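Local coordinates for short-chain dehydrogenase/reductase SDR (Vibrio parahaemolyticus, PDB 3GUY) that probably catalyses the NAD(P)(H)-dependent interconversion of an alcohol and a carbonyl compound, at the interface of chains A and B. Residues are numbered along the deposited sequence; one frame, centred on the assembly and turned at random. Chains: chain A/B, Short-chain dehydrogenase/reductase SDR.

Contact 1 and contact 2 are neighbouring patches of one two-fold interface, with the centres of their C-alpha atoms about 5 Å apart. Both use helix 141-160 of each chain and share A:Leu153, A:Val157 and B:Ser141. Contact 1 is centred on a serine of that helix and the partner's loop before it; contact 2 reaches to helix 93-118 of chain A and the 3-10 helix 88-90 of chain B. Pairing through these two long helices is typical of oligomeric short-chain dehydrogenases, which suggests a biological interface within the deposited tetramer. Each patch recurs with the chains exchanged.

Contact 1: the interface of chains A and B. Residues chain A 152-153, 156-157; chain B 137, 140-141, 144.
A:Ser156 meets B:Lys137 and B:Ser141 where helix 141-160 of chain A passes the start of the same helix in chain B. This is a patch of the helix-to-helix interface through which short-chain dehydrogenases commonly associate, and it illustrates how one small polar side chain can bridge its own helix and a partner's backbone.

Hydrogen bonding centres on the hydroxyl of A:Ser156. The backbone N of B:Lys137 donates to A:Ser156 OG over 3.1 Å, bent to 153° at the hydrogen. That oxygen in turn donates to the carbonyl of its own helix one turn back, with A:Ser156 OG 2.9 Å from A:Gly152 O. The hydroxyl lies tilted 29° from the plane of that carbonyl. With chi1 at -61°, OG sits beside the backbone N and opposite the carbonyl carbon, a position from which it can reach back to A:Gly152 while facing the incoming amide. One bond received and one given thus fix the hydroxyl's rotation, and the lysine contributes through its main chain rather than its amine.

Close packing surrounds this pair. The methylene A:Ser156 CB rests 3.5 Å from B:Ser141 CA. B:Cys144 CB and its thiol SG lie beside the serine OG; the thiol itself makes a weak hydrogen bond to B:Glu140 O within its own chain. B:Cys144 CB also lies near the carbonyl oxygen of A:Gly152.

Apolar contacts extend the patch past B:Ser141, whose CB fits against two branched side chains one helical turn apart. The CG2 methyl of A:Val157 is 3.8 Å from B:Ser141 CB. From the neighbouring turn, the CD1 methyl of A:Leu153 is 4.0 Å from B:Ser141 CB and slightly nearer to that serine's hydroxyl OG and carbonyl O, each 3.9 Å from A:Leu153 CD1.

Contact 2: the interface of chains A and B. Residues chain A 108, 111, 153, 157, 160; chain B 88, 141-142.
B:Leu88 reaches from its short 3-10 helix, residues 88-90, across A:Glu160, A:Val157 and A:Leu111 on two long helices of the partner. In the short-chain dehydrogenase/reductase family these helices, here 93-118 and 141-160, commonly build a four-helix dimer interface, and this patch shows a side chain from a short 3-10 helix packing against them.

The side chain of B:Leu88 can be traced outward. Its CB is 3.9 Å from A:Glu160 OE1, the two side chains running at about a right angle. CG stands opposite the backbone N (chi1 -180°), which turns the branch away from the amide that binds A:Glu160 and towards the helices. From there the methyls diverge. CD2 presses on the CG2 methyl of A:Val157, 3.7 Å away, at an oblique crossing, and also nears the backbone carbonyl carbon of A:Leu111. The other methyl, B:Leu88 CD1, lies 3.9 Å from B:Thr142 CG2 of its own chain, with A:Ile108 and A:Leu153 a little farther off. That threonine methyl continues the apolar strip to chain A, with B:Thr142 CG2 4.2 Å from A:Leu153 CD1 and A:Ile108 CG2 slightly farther off.

At the root of B:Leu88 the backbone N donates to A:Glu160 OE1 over 3.1 Å, nearly straight at 170°. The carboxylate oxygen receives it on its syn side, 18° out of the carboxylate plane. Extended beyond CG, the glutamate carries its carboxylate clear of its own helix to this amide.

The second oxygen, A:Glu160 OE2, reaches water 1 at a short 2.5 Å. This water also bonds to the backbone N of B:Ser141, 2.9 Å from the water oxygen, and to the hydroxyl B:Ser141 OG. B:Ser141 begins helix 141-160, which carries the family's YxxxK motif; the carboxylate may interact favourably with the positive end of that helix dipole through water 1.

Contact 1: the interface of chains A and B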
# COMPACT_ATOMS: atom_id res chain seq x y z
N GLY A 152 -2.27 -5.88 9.31
CA GLY A 152 -3.17 -6.79 8.55
C GLY A 152 -4.32 -7.27 9.40
O GLY A 152 -5.51 -7.25 8.96
N LEU A 153 -3.99 -7.68 10.62
CA LEU A 153 -5.00 -8.00 11.60
C LEU A 153 -6.03 -6.88 11.83
O LEU A 153 -7.25 -7.12 11.73
CB LEU A 153 -4.35 -8.39 12.90
CG LEU A 153 -5.23 -8.68 14.12
CD1 LEU A 153 -5.77 -10.14 13.97
CD2 LEU A 153 -4.49 -8.48 15.54
N SER A 156 -8.27 -5.95 8.86
CA SER A 156 -9.29 -6.99 8.65
C SER A 156 -10.43 -6.90 9.68
O SER A 156 -11.57 -6.99 9.32
CB SER A 156 -8.67 -8.38 8.68
OG SER A 156 -7.71 -8.48 7.62
N VAL A 157 -10.09 -6.73 10.95
CA VAL A 157 -11.08 -6.58 12.00
C VAL A 157 -11.94 -5.31 11.81
O VAL A 157 -13.15 -5.34 12.08
CB VAL A 157 -10.47 -6.65 13.42
CG1 VAL A 157 -11.56 -6.50 14.50
CG2 VAL A 157 -9.71 -7.94 13.60
N LYS B 137 -9.07 -8.76 4.82
CA LYS B 137 -10.26 -9.52 4.46
C LYS B 137 -11.05 -9.90 5.72
O LYS B 137 -10.49 -10.44 6.68
CB LYS B 137 -9.84 -10.79 3.70
CG LYS B 137 -8.90 -10.52 2.49
CD LYS B 137 -8.70 -11.76 1.60
CE LYS B 137 -7.93 -11.42 0.27
NZ LYS B 137 -7.47 -12.66 -0.43
N GLU B 140 -10.90 -13.30 7.78
CA GLU B 140 -9.57 -13.83 7.55
C GLU B 140 -8.52 -13.01 8.32
O GLU B 140 -7.40 -12.92 7.88
CB GLU B 140 -9.22 -13.83 6.07
CG GLU B 140 -10.33 -14.34 5.13
CD GLU B 140 -9.87 -14.58 3.69
OE1 GLU B 140 -8.64 -14.59 3.37
OE2 GLU B 140 -10.76 -14.76 2.87
N SER B 141 -8.89 -12.42 9.45
CA SER B 141 -7.98 -11.50 10.15
C SER B 141 -6.61 -12.07 10.51
O SER B 141 -5.61 -11.42 10.25
CB SER B 141 -8.65 -10.87 11.35
OG SER B 141 -8.97 -11.76 12.35
N CYS B 144 -4.71 -13.02 7.11
CA CYS B 144 -4.13 -11.74 6.72
C CYS B 144 -2.91 -11.40 7.57
O CYS B 144 -1.85 -11.14 7.05
CB CYS B 144 -5.14 -10.62 6.72
SG CYS B 144 -6.32 -10.86 5.38

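Contact 2: the interface of chains A and B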
# COMPACT_ATOMS: atom_id res chain seq x y z
N ILE A 108 -3.11 -10.08 18.95
CA ILE A 108 -4.20 -10.98 18.59
C ILE A 108 -5.09 -11.26 19.84
O ILE A 108 -6.31 -11.11 19.78
CB ILE A 108 -3.71 -12.30 18.01
CG1 ILE A 108 -3.10 -12.08 16.61
CG2 ILE A 108 -4.92 -13.30 17.89
CD1 ILE A 108 -2.32 -13.30 16.10
N LEU A 111 -7.02 -8.01 21.06
CA LEU A 111 -8.06 -7.57 20.16
C LEU A 111 -9.16 -8.65 20.08
O LEU A 111 -10.34 -8.30 20.05
CB LEU A 111 -7.53 -7.27 18.76
CG LEU A 111 -8.50 -6.58 17.78
CD1 LEU A 111 -9.06 -5.27 18.42
CD2 LEU A 111 -7.81 -6.29 16.42
N LEU A 153 -3.99 -7.68 10.62
CA LEU A 153 -5.00 -8.00 11.60
C LEU A 153 -6.03 -6.88 11.83
O LEU A 153 -7.25 -7.12 11.73
CB LEU A 153 -4.35 -8.39 12.90
CG LEU A 153 -5.23 -8.68 14.12
CD1 LEU A 153 -5.77 -10.14 13.97
CD2 LEU A 153 -4.49 -8.48 15.54
N VAL A 157 -10.09 -6.73 10.95
CA VAL A 157 -11.08 -6.58 12.00
C VAL A 157 -11.94 -5.31 11.81
O VAL A 157 -13.15 -5.34 12.08
CB VAL A 157 -10.47 -6.65 13.42
CG1 VAL A 157 -11.56 -6.50 14.50
CG2 VAL A 157 -9.71 -7.94 13.60
N GLU A 160 -14.75 -6.29 9.74
CA GLU A 160 -15.72 -7.06 10.58
C GLU A 160 -16.53 -6.20 11.50
O GLU A 160 -17.60 -6.61 11.92
CB GLU A 160 -15.05 -8.16 11.43
CG GLU A 160 -14.24 -9.18 10.58
CD GLU A 160 -13.53 -10.28 11.37
OE1 GLU A 160 -13.63 -10.32 12.61
OE2 GLU A 160 -12.87 -11.11 10.73
N LEU B 88 -13.07 -12.99 14.13
CA LEU B 88 -11.95 -13.16 15.06
C LEU B 88 -12.43 -13.72 16.41
O LEU B 88 -11.76 -14.58 17.00
CB LEU B 88 -11.21 -11.83 15.28
CG LEU B 88 -10.01 -11.87 16.25
CD1 LEU B 88 -8.84 -12.80 15.93
CD2 LEU B 88 -9.47 -10.45 16.38
N SER B 141 -8.89 -12.42 9.45
CA SER B 141 -7.98 -11.50 10.15
C SER B 141 -6.61 -12.07 10.51
O SER B 141 -5.61 -11.42 10.25
CB SER B 141 -8.65 -10.87 11.35
OG SER B 141 -8.97 -11.76 12.35
N THR B 142 -6.57 -13.30 11.03
CA THR B 142 -5.32 -13.93 11.42
C THR B 142 -4.56 -14.48 10.24
O THR B 142 -3.32 -14.52 10.26
CB THR B 142 -5.53 -14.99 12.50
OG1 THR B 142 -6.51 -15.96 12.09
CG2 THR B 142 -5.99 -14.32 13.79
O HOH W 1 -11.07 -12.78 11.33